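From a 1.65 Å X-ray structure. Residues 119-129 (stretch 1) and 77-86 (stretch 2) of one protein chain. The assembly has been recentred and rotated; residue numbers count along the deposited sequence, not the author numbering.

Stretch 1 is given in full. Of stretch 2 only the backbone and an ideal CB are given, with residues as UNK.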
# COMPACT_ATOMS: atom_id res chain seq x y z
N LEU A 119 4.52 4.55 -4.52
CA LEU A 119 5.46 4.06 -3.51
C LEU A 119 5.74 5.12 -2.45
O LEU A 119 5.85 4.81 -1.27
CB LEU A 119 6.77 3.63 -4.17
CG LEU A 119 6.81 2.25 -4.80
CD1 LEU A 119 8.13 2.02 -5.50
CD2 LEU A 119 6.57 1.17 -3.73
N ASN A 120 5.84 6.37 -2.88
CA ASN A 120 6.12 7.47 -1.96
C ASN A 120 4.99 7.71 -0.98
O ASN A 120 5.22 8.00 0.19
CB ASN A 120 6.40 8.75 -2.75
CG ASN A 120 7.71 8.70 -3.49
OD1 ASN A 120 8.65 8.02 -3.08
ND2 ASN A 120 7.79 9.42 -4.60
N CYS A 121 3.76 7.60 -1.48
CA CYS A 121 2.59 7.67 -0.61
C CYS A 121 2.63 6.55 0.41
O CYS A 121 2.41 6.77 1.60
CB CYS A 121 1.30 7.51 -1.40
SG CYS A 121 0.64 9.05 -2.01
N ILE A 122 2.87 5.33 -0.06
CA ILE A 122 2.89 4.20 0.83
C ILE A 122 3.92 4.42 1.92
O ILE A 122 3.62 4.29 3.10
CB ILE A 122 3.18 2.88 0.09
CG1 ILE A 122 1.99 2.52 -0.81
CG2 ILE A 122 3.44 1.77 1.10
CD1 ILE A 122 2.26 1.39 -1.82
N ASN A 123 5.14 4.77 1.52
CA ASN A 123 6.21 4.91 2.50
C ASN A 123 6.03 6.12 3.41
O ASN A 123 6.45 6.10 4.57
CB ASN A 123 7.58 4.88 1.82
CG ASN A 123 7.94 3.50 1.32
OD1 ASN A 123 7.60 2.50 1.95
ND2 ASN A 123 8.61 3.43 0.18
N SER A 124 5.40 7.17 2.90
CA SER A 124 5.07 8.32 3.74
C SER A 124 4.06 7.95 4.82
O SER A 124 4.25 8.27 6.00
CB SER A 124 4.55 9.50 2.93
OG SER A 124 4.25 10.57 3.81
N PHE A 125 2.98 7.27 4.42
CA PHE A 125 2.01 6.81 5.40
C PHE A 125 2.66 5.84 6.38
O PHE A 125 2.38 5.87 7.57
CB PHE A 125 0.80 6.16 4.71
CG PHE A 125 -0.27 7.14 4.31
CD1 PHE A 125 -0.07 8.03 3.26
CD2 PHE A 125 -1.47 7.19 5.00
CE1 PHE A 125 -1.06 8.94 2.90
CE2 PHE A 125 -2.47 8.10 4.64
CZ PHE A 125 -2.25 8.97 3.59
N GLY A 126 3.54 4.98 5.87
CA GLY A 126 4.19 3.99 6.72
C GLY A 126 5.03 4.63 7.80
O GLY A 126 4.93 4.29 8.98
N GLU A 127 5.87 5.57 7.40
CA GLU A 127 6.73 6.29 8.33
C GLU A 127 5.96 7.11 9.35
O GLU A 127 6.31 7.14 10.53
CB GLU A 127 7.68 7.20 7.56
CG GLU A 127 8.63 6.47 6.62
CD GLU A 127 9.52 5.46 7.33
OE1 GLU A 127 9.59 5.48 8.57
OE2 GLU A 127 10.15 4.63 6.63
N LYS A 128 4.91 7.78 8.90
CA LYS A 128 4.18 8.71 9.76
C LYS A 128 3.18 8.02 10.68
O LYS A 128 3.07 8.36 11.86
CB LYS A 128 3.49 9.77 8.90
CG LYS A 128 4.48 10.64 8.17
CD LYS A 128 3.79 11.55 7.18
CE LYS A 128 4.79 12.50 6.54
NZ LYS A 128 5.84 11.77 5.79
N GLY A 129 2.44 7.06 10.14
CA GLY A 129 1.38 6.42 10.89
C GLY A 129 1.71 5.03 11.37
O GLY A 129 0.97 4.45 12.17
N UNK A 77 -4.23 13.15 -7.35
CA UNK A 77 -4.72 12.60 -6.09
C UNK A 77 -3.59 11.97 -5.27
O UNK A 77 -3.56 12.10 -4.05
CB UNK A 77 -5.81 11.56 -6.36
N UNK A 78 -2.65 11.29 -5.93
CA UNK A 78 -1.50 10.76 -5.20
C UNK A 78 -0.73 11.88 -4.51
O UNK A 78 -0.37 11.77 -3.34
CB UNK A 78 -0.58 9.99 -6.14
N UNK A 79 -0.50 12.97 -5.25
CA UNK A 79 0.18 14.14 -4.69
C UNK A 79 -0.58 14.69 -3.49
O UNK A 79 0.02 15.03 -2.47
CB UNK A 79 0.34 15.23 -5.75
N UNK A 80 -1.90 14.78 -3.61
CA UNK A 80 -2.71 15.26 -2.49
C UNK A 80 -2.64 14.34 -1.27
O UNK A 80 -2.58 14.81 -0.13
CB UNK A 80 -4.17 15.41 -2.93
N UNK A 81 -2.62 13.04 -1.50
CA UNK A 81 -2.54 12.10 -0.39
C UNK A 81 -1.20 12.22 0.32
O UNK A 81 -1.13 12.08 1.54
CB UNK A 81 -2.75 10.67 -0.88
N UNK A 82 -0.13 12.50 -0.42
CA UNK A 82 1.17 12.68 0.21
C UNK A 82 1.13 13.95 1.07
O UNK A 82 1.60 13.94 2.21
CB UNK A 82 2.28 12.76 -0.84
N UNK A 83 0.53 15.00 0.52
CA UNK A 83 0.34 16.26 1.25
C UNK A 83 -0.49 16.02 2.52
O UNK A 83 -0.19 16.56 3.59
CB UNK A 83 -0.34 17.30 0.36
N UNK A 84 -1.52 15.19 2.40
CA UNK A 84 -2.38 14.91 3.53
C UNK A 84 -1.60 14.18 4.63
O UNK A 84 -1.74 14.47 5.82
CB UNK A 84 -3.59 14.08 3.09
N UNK A 85 -0.75 13.24 4.22
CA UNK A 85 0.04 12.49 5.20
C UNK A 85 0.92 13.43 6.00
O UNK A 85 0.99 13.35 7.23
CB UNK A 85 0.90 11.43 4.51
N UNK A 86 1.60 14.32 5.29
CA UNK A 86 2.50 15.27 5.94
C UNK A 86 1.73 16.15 6.92
O UNK A 86 2.18 16.39 8.04
CB UNK A 86 3.21 16.13 4.90

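The two helices run nearly parallel, at 14° with axes 9.3 Å apart at their closest, so roughly every third or fourth position of residues 77-86 meets stretch 1. All ten positions have helical backbone angles, which makes proline or glycine less likely but leaves the side chains to be judged by their surroundings.

At position 77 the ideal CB has nothing of stretch 1 within 5.5 Å, so this contact sets no preference; the residue is Thr77, whose OG1 is hydrogen-bonded elsewhere in the structure.

Position 78 points sideways, its ideal CB 4.4 Å from Cys121 SG. An apolar chain of medium length could reach that sulfur. Leu78 does so: its CD2 lies 4.1 Å from Cys121 SG, which also sits 3.2 Å from the backbone atom Leu78 O.

Positions 79 and 80 point away, and many residues would serve; they are Ala79 and Ile80.

Position 81 points toward stretch 1, its ideal CB 3.9 Å from Cys121 SG and 4.5 Å from Phe125 CE1. With sulfur and ring so near, a small residue, alanine, serine or cysteine, fits. Cys81 places its CB 4.0 Å from Cys121 SG, with chi1 in the m well. Its backbone meets the ring edge, Cys81 O lying 3.4 Å from Phe125 CE1.

At position 82 the CA atom lies 5.3 Å from Cys121 CA, and the CB points sideways. The amide of Asn120 lies on this flank, so a longer polar chain, glutamate, glutamine or lysine, could extend along it. Glu82, with chi1 and chi2 both t, brings OE1 to 3.7 Å from Asn120 CB. A water bridges the two side chains, donating to Glu82 OE1 at 3.2 Å and accepting from Asn120 ND2 at 2.6 Å.

Position 83 points away and suits almost anything; it is Gln83. Position 84 points sideways, its ideal CB still 5.3 Å from Phe125 CZ, so several apolar residues are plausible; Leu84 CD2 comes no nearer to stretch 1 than 5.1 Å, to Phe125 CZ.

Position 85 is the most restrictive. Its CB points toward stretch 1, 3.5 Å from both Ser124 OG and Phe125 CE1 and 3.9 Å from Lys128 CD, favouring a very small side chain. Ala85 adds one methyl among these three residues. Lys128 CD also packs 3.3 Å from Ala85 O, while Lys128 NZ donates to Ser124 OG at 2.8 Å within its own helix.

Position 86 points sideways, its ideal CB 4.3 Å from Lys128 CE; small or polar residues would be comfortable. Thr86 has OG1 3.8 Å from Lys128 CE.

Stretch 2 77-86: TLAICEQLAT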
# COMPACT_ATOMS: atom_id res chain seq x y z
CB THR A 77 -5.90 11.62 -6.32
OG1 THR A 77 -6.94 12.29 -7.04
CG2 THR A 77 -6.45 11.10 -5.01
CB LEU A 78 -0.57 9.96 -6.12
CG LEU A 78 -1.11 8.61 -6.59
CD1 LEU A 78 -0.32 8.14 -7.82
CD2 LEU A 78 -1.08 7.55 -5.47
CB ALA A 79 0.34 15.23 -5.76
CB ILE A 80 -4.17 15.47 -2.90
CG1 ILE A 80 -4.28 16.71 -3.79
CG2 ILE A 80 -5.05 15.63 -1.67
CD1 ILE A 80 -5.61 16.83 -4.49
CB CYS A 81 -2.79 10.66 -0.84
SG CYS A 81 -4.50 10.36 -1.27
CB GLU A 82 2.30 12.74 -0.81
CG GLU A 82 3.66 12.43 -0.20
CD GLU A 82 4.77 12.31 -1.23
OE1 GLU A 82 4.49 11.87 -2.36
OE2 GLU A 82 5.92 12.67 -0.90
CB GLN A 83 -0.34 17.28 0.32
CG GLN A 83 -0.71 18.60 0.96
CD GLN A 83 -1.55 19.47 0.03
OE1 GLN A 83 -2.02 19.03 -1.02
NE2 GLN A 83 -1.74 20.72 0.42
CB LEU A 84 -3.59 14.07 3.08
CG LEU A 84 -4.76 13.92 4.05
CD1 LEU A 84 -5.58 15.20 4.16
CD2 LEU A 84 -5.65 12.77 3.60
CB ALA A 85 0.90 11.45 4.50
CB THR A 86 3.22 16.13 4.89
OG1 THR A 86 4.06 15.28 4.08
CG2 THR A 86 4.07 17.21 5.57
O HOH W 1 6.39 11.57 -4.91
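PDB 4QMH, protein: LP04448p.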